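Local coordinates for LacI family transcription regulator (Bifidobacterium animalis subsp. lactis, PDB 4O5A), which probably regulates transcription as a LacI-type repressor, pairing a DNA-binding helix-turn-helix head with a periplasmic-binding-protein-like domain suited to sensing a small ligand, at residues I183-L186 / A187-H191. Residues are numbered along the deposited sequence; the frame is centred on the assembly and turned at random.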
ATOM      1  N   ILE A 183      16.562  16.976  10.770  1.00 18.36           N
ATOM      2  CA  ILE A 183      17.708  17.844  10.535  1.00 19.39           C
ATOM      3  C   ILE A 183      18.687  17.765  11.698  1.00 22.80           C
ATOM      4  O   ILE A 183      19.899  17.754  11.490  1.00 22.31           O
ATOM      5  CB  ILE A 183      17.265  19.299  10.280  1.00 20.15           C
ATOM      6  CG1 ILE A 183      16.411  19.356   9.013  1.00 19.62           C
ATOM      7  CG2 ILE A 183      18.463  20.230  10.164  1.00 23.91           C
ATOM      8  CD1 ILE A 183      15.609  20.632   8.898  1.00 22.48           C
ATOM      9  N   ARG A 184      18.184  17.704  12.927  1.00 21.00           N
ATOM     10  CA  ARG A 184      19.096  17.600  14.066  1.00 18.81           C
ATOM     11  C   ARG A 184      19.901  16.295  14.026  1.00 19.75           C
ATOM     12  O   ARG A 184      21.051  16.274  14.431  1.00 21.39           O
ATOM     13  CB  ARG A 184      18.349  17.736  15.400  1.00 19.59           C
ATOM     14  CG  ARG A 184      17.819  19.132  15.678  1.00 21.42           C
ATOM     15  CD  ARG A 184      17.353  19.258  17.135  1.00 22.59           C
ATOM     16  NE  ARG A 184      16.202  18.386  17.381  1.00 26.61           N
ATOM     17  CZ  ARG A 184      14.944  18.720  17.107  1.00 25.60           C
ATOM     18  NH1 ARG A 184      14.678  19.919  16.600  1.00 25.23           N
ATOM     19  NH2 ARG A 184      13.951  17.860  17.341  1.00 26.20           N
ATOM     20  N   HIS A 185      19.282  15.217  13.539  1.00 17.22           N
ATOM     21  CA  HIS A 185      19.944  13.916  13.389  1.00 18.91           C
ATOM     22  C   HIS A 185      21.108  14.067  12.400  1.00 18.83           C
ATOM     23  O   HIS A 185      22.212  13.575  12.647  1.00 21.83           O
ATOM     24  CB  HIS A 185      18.925  12.876  12.895  1.00 20.63           C
ATOM     25  CG  HIS A 185      19.491  11.511  12.622  1.00 21.31           C
ATOM     26  ND1 HIS A 185      19.936  10.670  13.624  1.00 26.13           N
ATOM     27  CD2 HIS A 185      19.621  10.821  11.465  1.00 23.51           C
ATOM     28  CE1 HIS A 185      20.347   9.533  13.086  1.00 24.72           C
ATOM     29  NE2 HIS A 185      20.159   9.593  11.781  1.00 22.78           N
ATOM     30  N   LEU A 186      20.869  14.771  11.302  1.00 20.47           N
ATOM     31  CA  LEU A 186      21.926  15.007  10.322  1.00 21.65           C
ATOM     32  C   LEU A 186      23.001  15.931  10.881  1.00 19.91           C
ATOM     33  O   LEU A 186      24.189  15.714  10.646  1.00 22.42           O
ATOM     34  CB  LEU A 186      21.353  15.541   8.999  1.00 20.54           C
ATOM     35  CG  LEU A 186      20.375  14.582   8.295  1.00 19.70           C
ATOM     36  CD1 LEU A 186      19.821  15.247   7.057  1.00 19.71           C
ATOM     37  CD2 LEU A 186      21.073  13.278   7.919  1.00 18.95           C
ATOM     38  N   ALA A 187      22.596  16.941  11.653  1.00 21.67           N
ATOM     39  CA  ALA A 187      23.557  17.875  12.241  1.00 23.29           C
ATOM     40  C   ALA A 187      24.478  17.161  13.224  1.00 28.15           C
ATOM     41  O   ALA A 187      25.693  17.416  13.251  1.00 26.71           O
ATOM     42  CB  ALA A 187      22.834  19.017  12.941  1.00 22.85           C
ATOM     43  N   LEU A 188      23.906  16.261  14.020  1.00 23.60           N
ATOM     44  CA  LEU A 188      24.682  15.513  15.008  1.00 23.02           C
ATOM     45  C   LEU A 188      25.768  14.692  14.314  1.00 25.20           C
ATOM     46  O   LEU A 188      26.864  14.505  14.846  1.00 29.18           O
ATOM     47  CB  LEU A 188      23.748  14.578  15.774  1.00 24.48           C
ATOM     48  CG  LEU A 188      24.452  13.574  16.694  1.00 32.30           C
ATOM     49  CD1 LEU A 188      25.301  14.291  17.711  1.00 41.08           C
ATOM     50  CD2 LEU A 188      23.450  12.664  17.384  1.00 43.64           C
ATOM     51  N   PHE A 189      25.442  14.218  13.117  1.00 23.47           N
ATOM     52  CA  PHE A 189      26.355  13.429  12.301  1.00 25.81           C
ATOM     53  C   PHE A 189      27.276  14.303  11.453  1.00 32.08           C
ATOM     54  O   PHE A 189      27.986  13.793  10.589  1.00 32.41           O
ATOM     55  CB  PHE A 189      25.567  12.490  11.393  1.00 21.76           C
ATOM     56  CG  PHE A 189      25.165  11.196  12.047  1.00 25.70           C
ATOM     57  CD1 PHE A 189      25.875  10.688  13.121  1.00 36.26           C
ATOM     58  CD2 PHE A 189      24.084  10.476  11.564  1.00 27.21           C
ATOM     59  CE1 PHE A 189      25.504   9.494  13.718  1.00 39.88           C
ATOM     60  CE2 PHE A 189      23.708   9.279  12.155  1.00 27.76           C
ATOM     61  CZ  PHE A 189      24.419   8.787  13.229  1.00 37.04           C
ATOM     62  N   GLY A 190      27.253  15.613  11.695  1.00 27.89           N
ATOM     63  CA  GLY A 190      28.190  16.528  11.062  1.00 33.70           C
ATOM     64  C   GLY A 190      27.894  16.946   9.629  1.00 30.24           C
ATOM     65  O   GLY A 190      28.775  17.474   8.947  1.00 28.33           O
ATOM     66  N   HIS A 191      26.666  16.727   9.167  1.00 22.28           N
ATOM     67  CA  HIS A 191      26.271  17.149   7.820  1.00 24.55           C
ATOM     68  C   HIS A 191      26.118  18.667   7.749  1.00 26.39           C
ATOM     69  O   HIS A 191      25.514  19.281   8.639  1.00 24.59           O
ATOM     70  CB  HIS A 191      25.000  16.415   7.373  1.00 20.13           C
ATOM     71  CG  HIS A 191      25.217  14.947   7.190  1.00 20.08           C
ATOM     72  ND1 HIS A 191      25.688  14.410   6.009  1.00 20.87           N
ATOM     73  CD2 HIS A 191      25.128  13.918   8.065  1.00 21.64           C
ATOM     74  CE1 HIS A 191      25.831  13.104   6.151  1.00 21.84           C
ATOM     75  NE2 HIS A 191      25.501  12.780   7.390  1.00 22.38           N
TER
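Ala187 N and Leu188 N donate regular helical hydrogen bonds to Ile183 O and Arg184 O (2.8 and 2.9 Å, respectively), but at Phe189 the helix comes undone, its N reaching His185 O and Leu186 O only weakly. Leu186 O also accepts a straighter bond from His191 N at 3.1 Å, and Gly190 N turns back to Ala187 O at 2.8 Å. This pair of bonds, with Gly190 at positive phi as the C-prime residue, is a Schellman motif; it ends helix 175-188 and leads into strand 193-197. One turn apart, His185 and Phe189 form an edge-to-face pair, planes at 64°, in which Phe189 CE2 comes within 3.5 Å of His185 CE1. With CG anti to the backbone N (chi1 177°), the His185 ring has Phe189 CD2 over one face, displaced toward the rim, while its NE2 is hydrogen-bonded to Thr340 OG1. An alanine in place of Phe189 would strip the aromatic edge from that face and probably leave the imidazole less firmly held against turning. His191 brings the edge of its ring to Leu186 O, with CD2 3.3 Å away; ND1 and NE2 bond to Thr251 OG1, just ahead of strand 252-255, and Ala341 O in the C-terminal tail.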